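Local atomic coordinates of urea carboxylase (Thermus thermophilus, PDB entry 3OEP), a protein that is a KipI-KipA homologue of unknown function with two cyclophilin-like carboxyltransferase regions, and may have hydrolase and ATP-binding activity. Residues Pro328-Tyr333 with Leu480-Pro485; Ala294-Val299 with Pro382-Pro387. All blocks are in the same frame, centred on the assembly; numbering follows the deposited sequence.

Contact 1. Residues Pro328-Tyr333 with Leu480-Pro485; sequences PGVRGY and LGQARP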
loop_
_atom_site.group_PDB
_atom_site.type_symbol
_atom_site.label_atom_id
_atom_site.label_comp_id
_atom_site.label_asym_id
_atom_site.label_seq_id
_atom_site.Cartn_x
_atom_site.Cartn_y
_atom_site.Cartn_z
ATOM N N PRO A 328 15.555 3.830 -21.079
ATOM C CA PRO A 328 15.037 2.930 -20.077
ATOM C C PRO A 328 14.462 3.717 -18.911
ATOM O O PRO A 328 14.800 4.892 -18.696
ATOM C CB PRO A 328 16.274 2.139 -19.644
ATOM C CG PRO A 328 17.391 3.085 -19.819
ATOM C CD PRO A 328 17.024 3.942 -21.008
ATOM N N GLY A 329 13.594 3.059 -18.166
ATOM C CA GLY A 329 12.953 3.677 -17.034
ATOM C C GLY A 329 11.563 4.107 -17.417
ATOM O O GLY A 329 11.204 4.169 -18.597
ATOM N N VAL A 330 10.766 4.378 -16.398
ATOM C CA VAL A 330 9.380 4.730 -16.596
ATOM C C VAL A 330 8.874 5.795 -15.648
ATOM O O VAL A 330 7.784 6.292 -15.862
ATOM C CB VAL A 330 8.455 3.507 -16.433
ATOM C CG1 VAL A 330 8.749 2.476 -17.501
ATOM C CG2 VAL A 330 8.584 2.912 -15.038
ATOM N N ARG A 331 9.654 6.157 -14.627
ATOM C CA ARG A 331 9.129 6.953 -13.518
ATOM C C ARG A 331 9.951 8.211 -13.271
ATOM O O ARG A 331 11.144 8.147 -12.986
ATOM C CB ARG A 331 9.073 6.098 -12.258
ATOM C CG ARG A 331 8.241 6.661 -11.122
ATOM C CD ARG A 331 7.983 5.578 -10.064
ATOM N NE ARG A 331 7.417 4.380 -10.688
ATOM C CZ ARG A 331 6.122 4.127 -10.866
ATOM N NH1 ARG A 331 5.186 4.938 -10.397
ATOM N NH2 ARG A 331 5.763 3.013 -11.490
ATOM N N GLY A 332 9.286 9.353 -13.381
ATOM C CA GLY A 332 9.919 10.653 -13.195
ATOM C C GLY A 332 9.349 11.397 -12.005
ATOM O O GLY A 332 8.250 11.079 -11.519
ATOM N N TYR A 333 10.113 12.388 -11.540
ATOM C CA TYR A 333 9.753 13.243 -10.414
ATOM C C TYR A 333 9.943 14.709 -10.762
ATOM O O TYR A 333 10.951 15.087 -11.358
ATOM C CB TYR A 333 10.602 12.903 -9.180
ATOM C CG TYR A 333 10.301 11.516 -8.717
ATOM C CD1 TYR A 333 10.998 10.431 -9.229
ATOM C CD2 TYR A 333 9.244 11.278 -7.840
ATOM C CE1 TYR A 333 10.676 9.137 -8.848
ATOM C CE2 TYR A 333 8.916 9.991 -7.455
ATOM C CZ TYR A 333 9.631 8.929 -7.956
ATOM O OH TYR A 333 9.290 7.651 -7.576
ATOM N N LEU A 480 13.210 -1.454 -8.961
ATOM C CA LEU A 480 11.856 -1.932 -9.231
ATOM C C LEU A 480 10.851 -0.791 -9.360
ATOM O O LEU A 480 9.784 -0.966 -9.960
ATOM C CB LEU A 480 11.421 -2.943 -8.180
ATOM C CG LEU A 480 12.283 -4.207 -8.188
ATOM C CD1 LEU A 480 11.807 -5.186 -7.131
ATOM C CD2 LEU A 480 12.294 -4.862 -9.586
ATOM N N GLY A 481 11.204 0.375 -8.816
ATOM C CA GLY A 481 10.480 1.612 -9.088
ATOM C C GLY A 481 10.579 2.050 -10.544
ATOM O O GLY A 481 9.822 2.914 -10.984
ATOM N N GLN A 482 11.515 1.461 -11.289
ATOM C CA GLN A 482 11.730 1.785 -12.697
ATOM C C GLN A 482 11.485 0.575 -13.603
ATOM O O GLN A 482 11.853 0.593 -14.779
ATOM C CB GLN A 482 13.157 2.297 -12.885
ATOM C CG GLN A 482 13.435 3.602 -12.136
ATOM C CD GLN A 482 12.613 4.764 -12.656
ATOM O OE1 GLN A 482 12.093 4.725 -13.778
ATOM N NE2 GLN A 482 12.515 5.824 -11.858
ATOM N N ALA A 483 10.837 -0.453 -13.058
ATOM C CA ALA A 483 10.557 -1.672 -13.814
ATOM C C ALA A 483 9.494 -1.416 -14.879
ATOM O O ALA A 483 8.581 -0.605 -14.683
ATOM C CB ALA A 483 10.098 -2.782 -12.874
ATOM N N ARG A 484 9.641 -2.097 -16.010
ATOM C CA ARG A 484 8.630 -2.113 -17.057
ATOM C C ARG A 484 8.623 -3.493 -17.710
ATOM O O ARG A 484 9.602 -4.234 -17.595
ATOM C CB ARG A 484 8.908 -1.018 -18.085
ATOM C CG ARG A 484 10.309 -1.006 -18.651
ATOM C CD ARG A 484 10.554 0.267 -19.471
ATOM N NE ARG A 484 9.700 0.337 -20.659
ATOM C CZ ARG A 484 9.496 1.430 -21.394
ATOM N NH1 ARG A 484 10.069 2.592 -21.072
ATOM N NH2 ARG A 484 8.703 1.367 -22.463
ATOM N N PRO A 485 7.514 -3.857 -18.382
ATOM C CA PRO A 485 7.439 -5.163 -19.035
ATOM C C PRO A 485 8.633 -5.447 -19.939
ATOM O O PRO A 485 9.038 -4.575 -20.710
ATOM C CB PRO A 485 6.151 -5.063 -19.862
ATOM C CG PRO A 485 5.307 -4.123 -19.105
ATOM C CD PRO A 485 6.263 -3.095 -18.551
HETATM O O HOH W 1 13.400 0.123 -17.026
HETATM O O HOH W 2 7.532 0.781 -12.493
#
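The carboxamide of Q482 lies against the backbone of V330 and R331 like a short piece of extended chain. A bend at chi2 (-65°) turns its end that way. Q482 OE1 takes two amides at once: R331 N on a lone pair, and V330 N almost along the C=O axis, each at 3.0 Å. On the other side of the group, Q482 NE2 gives a nearly straight bond of 2.9 Å to R331 O, which lies in the amide plane. D254 takes a further bond from NE2, so the flat group is fixed in rotation. G329 lies close by, with phi of 101°, and a beta carbon there would crowd OE1. R331 points its side chain at the turn, its CG anti to the backbone N and its chain bent at chi3. This lets R331 NE donate to G481 O at 2.8 Å, with the acceptor in the guanidinium plane, while NH2 holds a water that also lies within bonding distance of A483 O and NH1 pairs with E275. At the other end R484 crosses V330 obliquely, its CD 3.5 Å from V330 CG1, and its NH1 meets G329 O at 3.1 Å from above the carbonyl plane. A type I turn, L480 to A483, is thus docked by side-chain-to-backbone bonds onto the start of strand 331-336, linking that five-stranded sheet to the loop before strand 488-492 of a second sheet, within a cyclophilin-like family region.

Contact 2. Residues Ala294-Val299 with Pro382-Pro387; sequences AGYGFV and PQRPLP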
loop_
_atom_site.group_PDB
_atom_site.type_symbol
_atom_site.label_atom_id
_atom_site.label_comp_id
_atom_site.label_asym_id
_atom_site.label_seq_id
_atom_site.Cartn_x
_atom_site.Cartn_y
_atom_site.Cartn_z
ATOM N N ALA A 294 13.887 14.768 -11.967
ATOM C CA ALA A 294 14.785 13.657 -11.667
ATOM C C ALA A 294 14.062 12.344 -11.930
ATOM O O ALA A 294 12.851 12.328 -12.157
ATOM C CB ALA A 294 15.282 13.725 -10.223
ATOM N N GLY A 295 14.811 11.247 -11.900
ATOM C CA GLY A 295 14.268 9.943 -12.260
ATOM C C GLY A 295 14.629 9.571 -13.681
ATOM O O GLY A 295 15.628 10.052 -14.227
ATOM N N TYR A 296 13.819 8.703 -14.278
ATOM C CA TYR A 296 14.159 8.084 -15.551
ATOM C C TYR A 296 12.934 7.950 -16.439
ATOM O O TYR A 296 11.813 8.167 -15.999
ATOM C CB TYR A 296 14.777 6.699 -15.315
ATOM C CG TYR A 296 15.938 6.726 -14.349
ATOM C CD1 TYR A 296 17.240 6.897 -14.798
ATOM C CD2 TYR A 296 15.729 6.594 -12.978
ATOM C CE1 TYR A 296 18.302 6.940 -13.908
ATOM C CE2 TYR A 296 16.779 6.637 -12.086
ATOM C CZ TYR A 296 18.064 6.806 -12.553
ATOM O OH TYR A 296 19.102 6.848 -11.657
ATOM N N GLY A 297 13.166 7.614 -17.706
ATOM C CA GLY A 297 12.079 7.338 -18.632
ATOM C C GLY A 297 11.609 8.515 -19.464
ATOM O O GLY A 297 10.778 8.338 -20.353
ATOM N N PHE A 298 12.135 9.710 -19.190
ATOM C CA PHE A 298 11.727 10.925 -19.906
ATOM C C PHE A 298 12.850 11.947 -19.983
ATOM O O PHE A 298 13.808 11.894 -19.220
ATOM C CB PHE A 298 10.578 11.643 -19.194
ATOM C CG PHE A 298 9.418 10.770 -18.842
ATOM C CD1 PHE A 298 8.323 10.679 -19.687
ATOM C CD2 PHE A 298 9.397 10.076 -17.638
ATOM C CE1 PHE A 298 7.235 9.888 -19.355
ATOM C CE2 PHE A 298 8.314 9.281 -17.298
ATOM C CZ PHE A 298 7.228 9.189 -18.156
ATOM N N VAL A 299 12.700 12.885 -20.908
ATOM C CA VAL A 299 13.398 14.164 -20.843
ATOM C C VAL A 299 12.316 15.226 -20.773
ATOM O O VAL A 299 11.278 15.104 -21.426
ATOM C CB VAL A 299 14.332 14.420 -22.055
ATOM C CG1 VAL A 299 15.508 13.442 -22.038
ATOM C CG2 VAL A 299 13.570 14.340 -23.367
ATOM N N PRO A 382 24.685 14.324 -10.401
ATOM C CA PRO A 382 24.661 13.154 -11.269
ATOM C C PRO A 382 23.683 12.095 -10.774
ATOM O O PRO A 382 23.601 11.843 -9.572
ATOM C CB PRO A 382 26.102 12.633 -11.190
ATOM C CG PRO A 382 26.565 13.070 -9.837
ATOM C CD PRO A 382 25.967 14.436 -9.678
ATOM N N GLN A 383 22.933 11.497 -11.688
ATOM C CA GLN A 383 22.100 10.359 -11.336
ATOM C C GLN A 383 22.880 9.086 -11.569
ATOM O O GLN A 383 23.636 8.985 -12.535
ATOM C CB GLN A 383 20.841 10.315 -12.190
ATOM C CG GLN A 383 19.993 11.542 -12.092
ATOM C CD GLN A 383 18.556 11.261 -12.476
ATOM O OE1 GLN A 383 17.632 11.660 -11.774
ATOM N NE2 GLN A 383 18.364 10.547 -13.582
ATOM N N ARG A 384 22.678 8.109 -10.695
ATOM C CA ARG A 384 23.191 6.769 -10.933
ATOM C C ARG A 384 22.601 6.246 -12.247
ATOM O O ARG A 384 21.439 6.525 -12.561
ATOM C CB ARG A 384 22.837 5.839 -9.765
ATOM C CG ARG A 384 21.350 5.609 -9.562
ATOM C CD ARG A 384 21.039 4.862 -8.262
ATOM N NE ARG A 384 21.267 5.668 -7.062
ATOM C CZ ARG A 384 20.802 5.373 -5.846
ATOM N NH1 ARG A 384 20.063 4.287 -5.641
ATOM N NH2 ARG A 384 21.071 6.179 -4.824
ATOM N N PRO A 385 23.400 5.514 -13.040
ATOM C CA PRO A 385 22.816 4.989 -14.269
ATOM C C PRO A 385 21.795 3.887 -13.989
ATOM O O PRO A 385 21.912 3.161 -12.997
ATOM C CB PRO A 385 24.025 4.429 -15.025
ATOM C CG PRO A 385 25.046 4.165 -13.984
ATOM C CD PRO A 385 24.839 5.212 -12.937
ATOM N N LEU A 386 20.791 3.796 -14.850
ATOM C CA LEU A 386 19.788 2.749 -14.762
ATOM C C LEU A 386 20.194 1.652 -15.734
ATOM O O LEU A 386 20.248 1.895 -16.937
ATOM C CB LEU A 386 18.415 3.302 -15.136
ATOM C CG LEU A 386 17.236 2.338 -15.036
ATOM C CD1 LEU A 386 16.995 1.910 -13.598
ATOM C CD2 LEU A 386 15.992 2.981 -15.623
ATOM N N PRO A 387 20.491 0.444 -15.223
ATOM C CA PRO A 387 20.933 -0.622 -16.122
ATOM C C PRO A 387 19.789 -1.194 -16.958
ATOM O O PRO A 387 18.623 -1.065 -16.579
ATOM C CB PRO A 387 21.495 -1.675 -15.164
ATOM C CG PRO A 387 20.741 -1.483 -13.907
ATOM C CD PRO A 387 20.390 -0.015 -13.826
#
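Three hydrogen bonds, all to main-chain atoms or from them, cross this contact. Q383 extends its chain beyond CG (chi2 -157°) and sets its carboxamide alongside G295, gripping both polar backbone atoms of that residue. Q383 OE1 accepts from G295 N at 2.9 Å on a lone pair, and Q383 NE2 returns a nearly straight bond of 2.9 Å to G295 O, approaching from above that carbonyl plane. The side chain therefore does for G295 what a neighbouring strand would do. The third bond is short: the hydroxyl of Y296 donates to R384 O, OH to O 2.5 Å, on a lone pair and with the acceptor in the plane of the ring. Packing involves the two faces of the same ring. Over one, L386 CB makes a CH-pi contact 4.1 Å from the Y296 ring centroid; over the opposite one, Q383 NE2 sits toward the rim, 3.6 Å from Y296 CE1. An alanine in place of Y296 would remove both ring and hydroxyl, and would probably leave L386 and R384 O without their partners here and loosen the fit of the 382-387 loop. This loop passes the end of strand 289-295 beside two helices: Q383 and Y296 touch helix 255-264, and L386 packs on W478 and L479 of helix 477-480, where R384 also makes a cation-pi contact with W478.

Overall arrangement
One segment of each contact lies in the same sheet, where strands 331-336 and 289-295 are neighbours; probable hydrogen bonds join Y333 N to A294 O and Y296 N to R331 O. G329 and L386 also pack together. Contact 1 is the more buried, about 18 Å from the chain centre (centre to centre), whereas contact 2, at about 25 Å, involves a largely exposed loop. Each uses a glutamine carboxamide to satisfy backbone groups, but contact 1 adds arginine bonds to carbonyls and a salt bridge from the buried R331 to E275, while contact 2 relies on a tyrosine ring and its hydroxyl. Helix 477-480 lies close to both, its following turn in contact 1, its W478 beside contact 2.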